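Long-range contacts in cryptic loci regulator 2 (Schizosaccharomyces pombe 972h-, PDB 5IKJ), which promotes transcriptional silencing upstream of histone deacetylases and is required for nucleosome positioning at heterochromatic loci and for silencing by the SHREC repressor complex: residues 71-76 with 227-232; 262-267 with 288-293; 284-289 with 304-309; 300-305 with 530-535. One frame throughout, in Å; residues are numbered along the deposited sequence.

Interaction 1: residues 71-76 with 227-232; sequences AGSTQP and MFHECK
Ser73 sits on one face of the His229 imidazole, and this is where the two segments pack most closely. Its CB lies 3.5 Å from the centroid of the His229 ring in a CH-pi contact, while its OG reaches the ring corner at CE1. A small residue suits the spot because the backbone itself comes down on the ring: CA of Ser73 is 3.4 Å above the plane of His229, over its centre. Phe228 CD2 covers the opposite face, so the imidazole is held flat between helix and loop. From the ring, NE2 bonds to Gly69 O, whereas ND1 is buried with no partner in the model, consistent with a neutral ring protonated at NE2. Gly72 passes so near that its O is 3.4 Å from His229 CB; a side chain at its backbone angles would jam against the carbonyl O of Ala71. The outer side of 71-73 stays partly open to solvent. Packing is sparser beyond the ring, where Gln75 and Lys232 cross at about a right angle and touch through Gln75 NE2 and Lys232 CE, 3.4 Å apart, without a hydrogen bond. Each polar end has a partner beyond the pair: Gln75 NE2 bonds to Thr237 OG1, and Lys232 NZ to the backbone of the chain of another protein. The contact thus sets the start of helix 75-82 against helix 214-237, which in turn packs on Tyr380 of strand 377-384 and Trp390 of strand 387-390.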
# COMPACT_ATOMS: atom_id res chain seq x y z
N ALA A 71 -8.45 3.76 -1.21
CA ALA A 71 -8.78 2.62 -0.36
C ALA A 71 -7.59 2.21 0.49
O ALA A 71 -6.48 2.00 -0.01
CB ALA A 71 -9.23 1.44 -1.23
N GLY A 72 -7.83 2.09 1.80
CA GLY A 72 -6.85 1.57 2.72
C GLY A 72 -5.99 2.60 3.43
O GLY A 72 -5.13 2.21 4.22
N SER A 73 -6.20 3.89 3.17
CA SER A 73 -5.35 4.91 3.76
C SER A 73 -5.59 5.00 5.26
O SER A 73 -6.74 5.03 5.72
CB SER A 73 -5.62 6.27 3.11
OG SER A 73 -4.75 7.25 3.64
N THR A 74 -4.50 5.06 6.02
CA THR A 74 -4.55 5.37 7.45
C THR A 74 -3.85 6.67 7.77
O THR A 74 -3.59 6.96 8.95
CB THR A 74 -3.94 4.22 8.27
OG1 THR A 74 -2.53 4.16 8.03
CG2 THR A 74 -4.57 2.89 7.88
N GLN A 75 -3.52 7.48 6.76
CA GLN A 75 -2.83 8.74 7.00
C GLN A 75 -3.62 9.69 7.88
O GLN A 75 -3.01 10.39 8.71
CB GLN A 75 -2.47 9.41 5.67
CG GLN A 75 -1.53 8.59 4.79
CD GLN A 75 -0.29 8.14 5.53
OE1 GLN A 75 0.37 8.94 6.19
NE2 GLN A 75 0.01 6.85 5.45
N PRO A 76 -4.95 9.79 7.77
CA PRO A 76 -5.69 10.64 8.72
C PRO A 76 -5.48 10.23 10.16
O PRO A 76 -5.53 11.09 11.05
CB PRO A 76 -7.15 10.45 8.28
CG PRO A 76 -7.07 10.08 6.85
CD PRO A 76 -5.83 9.25 6.71
N MET A 227 -2.85 -1.83 -1.67
CA MET A 227 -1.48 -2.32 -1.63
C MET A 227 -0.53 -1.17 -1.37
O MET A 227 0.38 -1.29 -0.57
CB MET A 227 -1.10 -3.02 -2.93
CG MET A 227 0.32 -3.54 -2.91
SD MET A 227 0.70 -4.52 -4.35
CE MET A 227 0.39 -3.33 -5.64
N PHE A 228 -0.75 -0.06 -2.05
CA PHE A 228 0.10 1.12 -1.84
C PHE A 228 0.12 1.51 -0.37
O PHE A 228 1.18 1.77 0.21
CB PHE A 228 -0.40 2.28 -2.70
CG PHE A 228 0.19 3.61 -2.31
CD1 PHE A 228 1.44 3.99 -2.78
CD2 PHE A 228 -0.50 4.48 -1.49
CE1 PHE A 228 1.98 5.21 -2.43
CE2 PHE A 228 0.04 5.70 -1.13
CZ PHE A 228 1.28 6.06 -1.60
N HIS A 229 -1.06 1.57 0.26
CA HIS A 229 -1.13 1.99 1.65
C HIS A 229 -0.63 0.91 2.60
O HIS A 229 -0.10 1.23 3.68
CB HIS A 229 -2.56 2.40 1.99
CG HIS A 229 -2.94 3.74 1.46
ND1 HIS A 229 -2.39 4.91 1.95
CD2 HIS A 229 -3.79 4.11 0.48
CE1 HIS A 229 -2.90 5.94 1.29
NE2 HIS A 229 -3.75 5.48 0.39
N GLU A 230 -0.77 -0.36 2.24
CA GLU A 230 -0.12 -1.42 3.00
C GLU A 230 1.39 -1.26 2.95
O GLU A 230 2.09 -1.44 3.96
CB GLU A 230 -0.54 -2.79 2.48
CG GLU A 230 -0.04 -3.96 3.32
CD GLU A 230 -0.38 -5.30 2.71
OE1 GLU A 230 -1.28 -5.35 1.85
OE2 GLU A 230 0.27 -6.30 3.09
N CYS A 231 1.92 -0.93 1.77
CA CYS A 231 3.35 -0.67 1.62
C CYS A 231 3.77 0.54 2.46
O CYS A 231 4.72 0.47 3.24
CB CYS A 231 3.67 -0.44 0.15
SG CYS A 231 5.40 -0.20 -0.21
N LYS A 232 3.06 1.65 2.30
CA LYS A 232 3.39 2.86 3.04
C LYS A 232 3.36 2.61 4.54
O LYS A 232 4.23 3.09 5.28
CB LYS A 232 2.42 3.98 2.66
CG LYS A 232 2.85 5.37 3.09
CD LYS A 232 1.88 6.42 2.56
CE LYS A 232 2.22 7.81 3.07
NZ LYS A 232 3.51 8.33 2.55

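Interaction 2: residues 262-267 with 288-293; sequences VARNLI and YQYHCK
Arg264 lays its stem over one face of the Tyr288 ring. Its CG occupies the crowded position between backbone N and carbonyl carbon (chi1 74°), and the chain then runs extended to NE, with CD 3.7 Å from the centroid of the Tyr288 ring. The guanidinium is only 9° from parallel to that ring; Asp234 and Tyr242 O bind its two terminal nitrogens. Leu266 CD2 approaches Tyr288 CE1 at 3.6 Å. An alanine in place of Tyr288 would probably leave the Arg264 stem without its flat support and open a gap beside Leu266. On the other face of the sheet Asn265 suits its place by being donor and acceptor at once. Its OD1 accepts from His291 NE2, in the imidazole plane, and its ND2 gives a nearly straight bond (175°) to Gln289 OE1, 2.9 Å away. Gln289, extended beyond CG, passes its NE2 on to Asp303. At the far end the main-chain N of both Val262 and Ala263 bond to His291 O, a classic beta bulge. The strands belong to a five-stranded antiparallel sheet whose order across it, 4-3-2-1-5 with strands numbered as they come in the chain, is consistent with an SH3-like barrel.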
# COMPACT_ATOMS: atom_id res chain seq x y z
N VAL A 262 -3.10 -13.04 9.79
CA VAL A 262 -4.22 -12.96 8.85
C VAL A 262 -4.77 -11.54 8.73
O VAL A 262 -5.21 -11.14 7.66
CB VAL A 262 -5.32 -13.94 9.28
CG1 VAL A 262 -6.49 -13.88 8.29
CG2 VAL A 262 -4.76 -15.35 9.39
N ALA A 263 -4.78 -10.77 9.82
CA ALA A 263 -5.40 -9.46 9.84
C ALA A 263 -4.75 -8.66 10.96
O ALA A 263 -4.01 -9.20 11.78
CB ALA A 263 -6.92 -9.56 10.04
N ARG A 264 -5.03 -7.37 10.97
CA ARG A 264 -4.49 -6.47 11.97
C ARG A 264 -5.26 -5.17 11.87
O ARG A 264 -5.80 -4.84 10.81
CB ARG A 264 -2.98 -6.22 11.76
CG ARG A 264 -2.69 -5.31 10.59
CD ARG A 264 -1.25 -5.39 10.13
NE ARG A 264 -1.01 -4.50 9.00
CZ ARG A 264 0.17 -4.34 8.40
NH1 ARG A 264 1.23 -5.02 8.83
NH2 ARG A 264 0.29 -3.51 7.38
N ASN A 265 -5.33 -4.44 12.98
CA ASN A 265 -6.07 -3.19 13.01
C ASN A 265 -5.37 -2.22 13.95
O ASN A 265 -4.74 -2.63 14.92
CB ASN A 265 -7.52 -3.41 13.45
CG ASN A 265 -7.62 -3.99 14.85
OD1 ASN A 265 -7.61 -5.21 15.02
ND2 ASN A 265 -7.71 -3.13 15.85
N LEU A 266 -5.50 -0.93 13.64
CA LEU A 266 -4.94 0.09 14.51
C LEU A 266 -5.80 0.24 15.76
O LEU A 266 -7.03 0.11 15.71
CB LEU A 266 -4.86 1.42 13.76
CG LEU A 266 -3.83 1.48 12.63
CD1 LEU A 266 -4.05 2.71 11.76
CD2 LEU A 266 -2.42 1.48 13.19
N ILE A 267 -5.15 0.52 16.88
CA ILE A 267 -5.84 0.66 18.16
C ILE A 267 -6.28 2.10 18.31
O ILE A 267 -5.47 3.03 18.20
CB ILE A 267 -4.93 0.23 19.33
CG1 ILE A 267 -4.18 -1.06 19.01
CG2 ILE A 267 -5.76 0.04 20.59
CD1 ILE A 267 -3.07 -1.40 19.99
N TYR A 288 -0.63 -2.05 16.40
CA TYR A 288 -1.59 -3.00 15.88
C TYR A 288 -2.05 -3.99 16.95
O TYR A 288 -1.29 -4.38 17.84
CB TYR A 288 -1.00 -3.81 14.72
CG TYR A 288 -0.84 -3.05 13.42
CD1 TYR A 288 -1.90 -2.36 12.86
CD2 TYR A 288 0.38 -3.03 12.76
CE1 TYR A 288 -1.75 -1.67 11.67
CE2 TYR A 288 0.54 -2.35 11.57
CZ TYR A 288 -0.53 -1.67 11.03
OH TYR A 288 -0.37 -0.99 9.85
N GLN A 289 -3.32 -4.39 16.84
CA GLN A 289 -3.74 -5.70 17.29
C GLN A 289 -3.52 -6.68 16.14
O GLN A 289 -3.83 -6.37 14.99
CB GLN A 289 -5.22 -5.73 17.69
CG GLN A 289 -5.70 -4.61 18.59
CD GLN A 289 -7.15 -4.80 18.99
OE1 GLN A 289 -8.02 -4.02 18.60
NE2 GLN A 289 -7.42 -5.84 19.77
N TYR A 290 -2.98 -7.85 16.45
CA TYR A 290 -2.78 -8.89 15.46
C TYR A 290 -3.76 -10.03 15.69
O TYR A 290 -4.05 -10.40 16.83
CB TYR A 290 -1.34 -9.42 15.49
CG TYR A 290 -0.31 -8.34 15.25
CD1 TYR A 290 -0.09 -7.84 13.97
CD2 TYR A 290 0.45 -7.84 16.30
CE1 TYR A 290 0.86 -6.85 13.75
CE2 TYR A 290 1.40 -6.86 16.08
CZ TYR A 290 1.60 -6.37 14.81
OH TYR A 290 2.54 -5.39 14.60
N HIS A 291 -4.29 -10.57 14.59
CA HIS A 291 -5.23 -11.68 14.63
C HIS A 291 -4.67 -12.78 13.74
O HIS A 291 -4.48 -12.57 12.54
CB HIS A 291 -6.61 -11.23 14.16
CG HIS A 291 -7.00 -9.88 14.65
ND1 HIS A 291 -7.44 -9.65 15.94
CD2 HIS A 291 -6.98 -8.67 14.04
CE1 HIS A 291 -7.70 -8.37 16.10
NE2 HIS A 291 -7.43 -7.75 14.96
N CYS A 292 -4.40 -13.93 14.33
CA CYS A 292 -3.57 -14.94 13.70
C CYS A 292 -4.33 -16.23 13.48
O CYS A 292 -5.46 -16.42 13.95
CB CYS A 292 -2.32 -15.21 14.55
SG CYS A 292 -1.45 -13.71 15.04
N LYS A 293 -3.69 -17.13 12.74
CA LYS A 293 -4.20 -18.47 12.45
C LYS A 293 -3.07 -19.45 12.72
O LYS A 293 -2.03 -19.39 12.06
CB LYS A 293 -4.68 -18.58 11.00
CG LYS A 293 -4.87 -20.00 10.47
CD LYS A 293 -6.00 -20.73 11.18
CE LYS A 293 -6.33 -22.04 10.49
NZ LYS A 293 -5.13 -22.92 10.33

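Interaction 3: residues 284-289 with 304-309; sequences FVEPYQ and MAAADI
The 3-10 turn 306-307, which joins strand 300-304 to strand 309-311, is gripped by the carboxylate of Glu286. A short 3-10 turn before the last strand is a familiar element of SH3-like barrels, and the order of the strands here is consistent with that fold. Such a turn begins with backbone N-H groups that no earlier carbonyl of the turn can take up, so an acidic side chain is well suited to meet them. Glu286 OE1 accepts from Ala306 N at 3.1 Å and Glu286 OE2 from Ala307 N at 2.9 Å, each on the syn side and somewhat out of the carboxylate plane. The turn continues with Asp308 N bonded to Ala305 O. Glu286 is the first residue to leave helical angles after helix 278-285, and its chain bends at CG-CB (chi2 -87°), which brings CD over toward the turn. An alanine at Glu286 would probably leave the N-H groups of Ala306 and Ala307 without their acceptors and the start of the turn freer to shift. The alanines suit the place by their size, since a methyl lets the carboxylate come close to the backbone. Further along, the two segments, running nearly opposite ways, draw together where Met304 O is 3.7 Å from Gln289 CA. Beside the carboxylate, the methyl CB of Ala306 lies 3.5 Å from Glu286 OE2.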
# COMPACT_ATOMS: atom_id res chain seq x y z
N PHE A 284 4.08 3.88 17.83
CA PHE A 284 5.10 3.44 16.89
C PHE A 284 5.61 2.05 17.24
O PHE A 284 6.03 1.30 16.35
CB PHE A 284 6.25 4.44 16.87
CG PHE A 284 7.20 4.26 15.72
CD1 PHE A 284 6.93 4.84 14.49
CD2 PHE A 284 8.36 3.52 15.87
CE1 PHE A 284 7.80 4.68 13.43
CE2 PHE A 284 9.23 3.36 14.81
CZ PHE A 284 8.95 3.93 13.58
N VAL A 285 5.58 1.68 18.52
CA VAL A 285 6.06 0.37 18.96
C VAL A 285 4.95 -0.68 18.88
O VAL A 285 5.19 -1.81 18.45
CB VAL A 285 6.63 0.48 20.39
CG1 VAL A 285 6.95 -0.90 20.96
CG2 VAL A 285 7.87 1.35 20.39
N GLU A 286 3.74 -0.33 19.30
CA GLU A 286 2.60 -1.25 19.34
C GLU A 286 1.41 -0.61 18.64
O GLU A 286 0.41 -0.26 19.28
CB GLU A 286 2.26 -1.63 20.78
CG GLU A 286 3.11 -2.75 21.36
CD GLU A 286 2.55 -4.12 21.05
OE1 GLU A 286 1.69 -4.24 20.15
OE2 GLU A 286 2.95 -5.10 21.73
N PRO A 287 1.47 -0.43 17.32
CA PRO A 287 0.35 0.19 16.61
C PRO A 287 -0.82 -0.73 16.35
O PRO A 287 -1.93 -0.24 16.11
CB PRO A 287 0.98 0.63 15.28
CG PRO A 287 2.09 -0.34 15.06
CD PRO A 287 2.61 -0.72 16.42
N TYR A 288 -0.63 -2.05 16.40
CA TYR A 288 -1.59 -3.00 15.88
C TYR A 288 -2.05 -3.99 16.95
O TYR A 288 -1.29 -4.38 17.84
CB TYR A 288 -1.00 -3.81 14.72
CG TYR A 288 -0.84 -3.05 13.42
CD1 TYR A 288 -1.90 -2.36 12.86
CD2 TYR A 288 0.38 -3.03 12.76
CE1 TYR A 288 -1.75 -1.67 11.67
CE2 TYR A 288 0.54 -2.35 11.57
CZ TYR A 288 -0.53 -1.67 11.03
OH TYR A 288 -0.37 -0.99 9.85
N GLN A 289 -3.32 -4.39 16.84
CA GLN A 289 -3.74 -5.70 17.29
C GLN A 289 -3.52 -6.68 16.14
O GLN A 289 -3.83 -6.37 14.99
CB GLN A 289 -5.22 -5.73 17.69
CG GLN A 289 -5.70 -4.61 18.59
CD GLN A 289 -7.15 -4.80 18.99
OE1 GLN A 289 -8.02 -4.02 18.60
NE2 GLN A 289 -7.42 -5.84 19.77
N MET A 304 -3.80 -10.22 19.48
CA MET A 304 -2.42 -10.47 19.87
C MET A 304 -1.63 -9.17 19.85
O MET A 304 -1.84 -8.32 18.99
CB MET A 304 -1.77 -11.50 18.94
CG MET A 304 -2.45 -12.85 18.92
SD MET A 304 -2.61 -13.58 20.57
CE MET A 304 -0.89 -13.80 21.01
N ALA A 305 -0.72 -9.03 20.81
CA ALA A 305 0.17 -7.88 20.88
C ALA A 305 1.56 -8.28 20.40
O ALA A 305 1.98 -9.42 20.56
CB ALA A 305 0.25 -7.34 22.31
N ALA A 306 2.26 -7.31 19.80
CA ALA A 306 3.60 -7.58 19.30
C ALA A 306 4.51 -8.12 20.39
O ALA A 306 5.40 -8.93 20.11
CB ALA A 306 4.19 -6.30 18.69
N ALA A 307 4.29 -7.70 21.64
CA ALA A 307 5.10 -8.19 22.74
C ALA A 307 4.99 -9.70 22.92
O ALA A 307 5.86 -10.30 23.56
CB ALA A 307 4.70 -7.49 24.04
N ASP A 308 3.94 -10.32 22.38
CA ASP A 308 3.74 -11.76 22.47
C ASP A 308 3.99 -12.46 21.14
O ASP A 308 3.57 -13.60 20.95
CB ASP A 308 2.32 -12.06 22.96
CG ASP A 308 2.10 -11.63 24.40
OD1 ASP A 308 2.60 -12.31 25.31
OD2 ASP A 308 1.41 -10.61 24.61
N ILE A 309 4.67 -11.79 20.21
CA ILE A 309 4.99 -12.36 18.90
C ILE A 309 6.48 -12.16 18.65
O ILE A 309 7.04 -11.10 18.96
CB ILE A 309 4.16 -11.71 17.78
CG1 ILE A 309 2.68 -11.68 18.17
CG2 ILE A 309 4.38 -12.47 16.47
CD1 ILE A 309 1.76 -11.11 17.12

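Interaction 4: residues 300-305 with 530-535; sequences YYFDMA and DDFYEY
Tyr300 offers its ring face to the edge of Phe532 in an edge-to-face pair, the centroids of the two rings 4.9 Å apart and their planes at 68°. The touching atom is Phe532 CD2, set toward the rim of the tyrosine, 3.5 Å from Tyr300 CD2. At its far end Tyr300 OH donates to Asp531 OD1, 2.8 Å away, on the syn side of the carboxylate; a phenol suits this place because it combines a flat apolar face with a polar tip. Phe302 comes to Phe532 differently: its CE2 lies over the centre of that ring, 3.8 Å above the plane of Phe532, with the two planes tilted by 34°. The same CE2 meets Phe532 O near the plane of its own ring, while Phe302 CZ rests against Tyr535 CB at 3.4 Å. Tyr300, Phe302 and Phe532 thus form an aromatic cluster between strand 300-304, outermost in its antiparallel sheet within this chain, and helix 531-540 near the end of the protein. The short segments of strand and helix run 25° from parallel. Around this core, the phenol oxygen of Tyr300 also takes the N-H of Asp529, just before the helix, and Phe532 N makes a weak bond to Asp531 OD1. The Phe532 ring also touches Val262 and His291 of the sheet. After Phe302 the strand turns a corner through a G1 beta bulge, Asp303 and Met304 both facing Tyr290, and Asp303 N bonds to His291 ND1. Beyond the pair, Asp530 meets a basic side chain of the chain of another protein.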
# COMPACT_ATOMS: atom_id res chain seq x y z
N TYR A 300 -7.96 -20.17 15.87
CA TYR A 300 -7.76 -18.74 15.70
C TYR A 300 -7.27 -18.15 17.02
O TYR A 300 -7.61 -18.64 18.10
CB TYR A 300 -9.06 -18.04 15.28
CG TYR A 300 -9.77 -18.63 14.08
CD1 TYR A 300 -9.14 -19.52 13.22
CD2 TYR A 300 -11.08 -18.27 13.80
CE1 TYR A 300 -9.80 -20.05 12.13
CE2 TYR A 300 -11.75 -18.79 12.70
CZ TYR A 300 -11.10 -19.68 11.87
OH TYR A 300 -11.76 -20.20 10.78
N TYR A 301 -6.46 -17.09 16.92
CA TYR A 301 -6.00 -16.37 18.10
C TYR A 301 -6.10 -14.88 17.79
O TYR A 301 -5.29 -14.33 17.04
CB TYR A 301 -4.58 -16.77 18.48
CG TYR A 301 -4.50 -18.11 19.18
CD1 TYR A 301 -5.12 -18.31 20.40
CD2 TYR A 301 -3.80 -19.17 18.62
CE1 TYR A 301 -5.06 -19.53 21.05
CE2 TYR A 301 -3.72 -20.39 19.26
CZ TYR A 301 -4.36 -20.57 20.47
OH TYR A 301 -4.29 -21.78 21.11
N PHE A 302 -7.10 -14.23 18.37
CA PHE A 302 -7.37 -12.82 18.12
C PHE A 302 -6.73 -11.95 19.19
O PHE A 302 -6.36 -12.41 20.27
CB PHE A 302 -8.88 -12.57 18.08
CG PHE A 302 -9.62 -13.43 17.10
CD1 PHE A 302 -10.00 -14.72 17.44
CD2 PHE A 302 -9.94 -12.95 15.85
CE1 PHE A 302 -10.68 -15.51 16.54
CE2 PHE A 302 -10.63 -13.74 14.94
CZ PHE A 302 -10.99 -15.02 15.29
N ASP A 303 -6.59 -10.66 18.86
CA ASP A 303 -6.12 -9.65 19.80
C ASP A 303 -4.76 -10.02 20.38
O ASP A 303 -4.57 -10.13 21.59
CB ASP A 303 -7.15 -9.43 20.92
CG ASP A 303 -6.73 -8.35 21.90
OD1 ASP A 303 -6.10 -7.36 21.47
OD2 ASP A 303 -7.03 -8.50 23.11
N MET A 304 -3.80 -10.22 19.48
CA MET A 304 -2.42 -10.47 19.87
C MET A 304 -1.63 -9.17 19.85
O MET A 304 -1.84 -8.32 18.99
CB MET A 304 -1.77 -11.50 18.94
CG MET A 304 -2.45 -12.85 18.92
SD MET A 304 -2.61 -13.58 20.57
CE MET A 304 -0.89 -13.80 21.01
N ALA A 305 -0.72 -9.03 20.81
CA ALA A 305 0.17 -7.88 20.88
C ALA A 305 1.56 -8.28 20.40
O ALA A 305 1.98 -9.42 20.56
CB ALA A 305 0.25 -7.34 22.31
N ASP A 530 -14.65 -18.23 6.78
CA ASP A 530 -15.37 -16.97 6.88
C ASP A 530 -15.77 -16.62 8.31
O ASP A 530 -16.00 -15.45 8.61
CB ASP A 530 -16.62 -17.00 6.00
CG ASP A 530 -16.33 -16.62 4.56
OD1 ASP A 530 -15.35 -15.87 4.32
OD2 ASP A 530 -17.08 -17.05 3.66
N ASP A 531 -15.87 -17.62 9.20
CA ASP A 531 -16.22 -17.32 10.59
C ASP A 531 -15.16 -16.46 11.26
O ASP A 531 -15.48 -15.65 12.14
CB ASP A 531 -16.42 -18.62 11.37
CG ASP A 531 -15.19 -19.49 11.36
OD1 ASP A 531 -14.40 -19.40 10.40
OD2 ASP A 531 -15.00 -20.27 12.32
N PHE A 532 -13.89 -16.63 10.87
CA PHE A 532 -12.80 -15.81 11.39
C PHE A 532 -13.19 -14.34 11.45
O PHE A 532 -12.98 -13.67 12.47
CB PHE A 532 -11.57 -16.01 10.51
CG PHE A 532 -10.34 -15.30 11.00
CD1 PHE A 532 -10.08 -13.99 10.64
CD2 PHE A 532 -9.44 -15.95 11.82
CE1 PHE A 532 -8.95 -13.34 11.09
CE2 PHE A 532 -8.30 -15.31 12.28
CZ PHE A 532 -8.06 -14.00 11.91
N TYR A 533 -13.75 -13.82 10.36
CA TYR A 533 -14.05 -12.40 10.27
C TYR A 533 -15.31 -12.01 11.02
O TYR A 533 -15.45 -10.85 11.41
CB TYR A 533 -14.14 -12.00 8.79
CG TYR A 533 -12.87 -12.30 8.04
CD1 TYR A 533 -11.82 -11.38 8.03
CD2 TYR A 533 -12.69 -13.50 7.38
CE1 TYR A 533 -10.65 -11.65 7.36
CE2 TYR A 533 -11.52 -13.78 6.71
CZ TYR A 533 -10.50 -12.86 6.70
OH TYR A 533 -9.33 -13.13 6.03
N GLU A 534 -16.14 -13.00 11.35
CA GLU A 534 -17.30 -12.77 12.18
C GLU A 534 -16.72 -12.58 13.59
O GLU A 534 -16.98 -11.57 14.24
CB GLU A 534 -18.26 -13.95 12.13
CG GLU A 534 -19.42 -13.83 13.11
CD GLU A 534 -20.67 -14.54 12.64
OE1 GLU A 534 -20.56 -15.51 11.86
OE2 GLU A 534 -21.77 -14.13 13.06
N TYR A 535 -15.93 -13.55 14.05
CA TYR A 535 -15.27 -13.45 15.35
C TYR A 535 -14.47 -12.15 15.46
O TYR A 535 -14.59 -11.42 16.45
CB TYR A 535 -14.35 -14.65 15.57
CG TYR A 535 -15.08 -15.97 15.70
CD1 TYR A 535 -15.92 -16.22 16.78
CD2 TYR A 535 -14.90 -16.98 14.76
CE1 TYR A 535 -16.58 -17.43 16.90
CE2 TYR A 535 -15.55 -18.19 14.88
CZ TYR A 535 -16.38 -18.41 15.95
OH TYR A 535 -17.03 -19.62 16.07

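Interactions 2, 3 and 4 share one five-stranded antiparallel sheet: interaction 2 pairs strands 255-266 and 288-294, interaction 3 ties the entry of strand 288-294 to the turn after strand 300-304, and interaction 4 sets helix 531-540 against strand 300-304. The centre of interaction 2 is about 9 Å from that of 3 and about 8 Å from that of 4. Along the chain, interaction 3 begins where interaction 2 ends and interaction 4 where 3 ends, closing only at the C-terminal helix. Interaction 1 comes first, its centre about 15 Å from that of interaction 2; they touch where Thr74 meets Leu266 and Glu230 meets Arg264, so helix 214-237 and the segment before helix 75-82 both border the sheet.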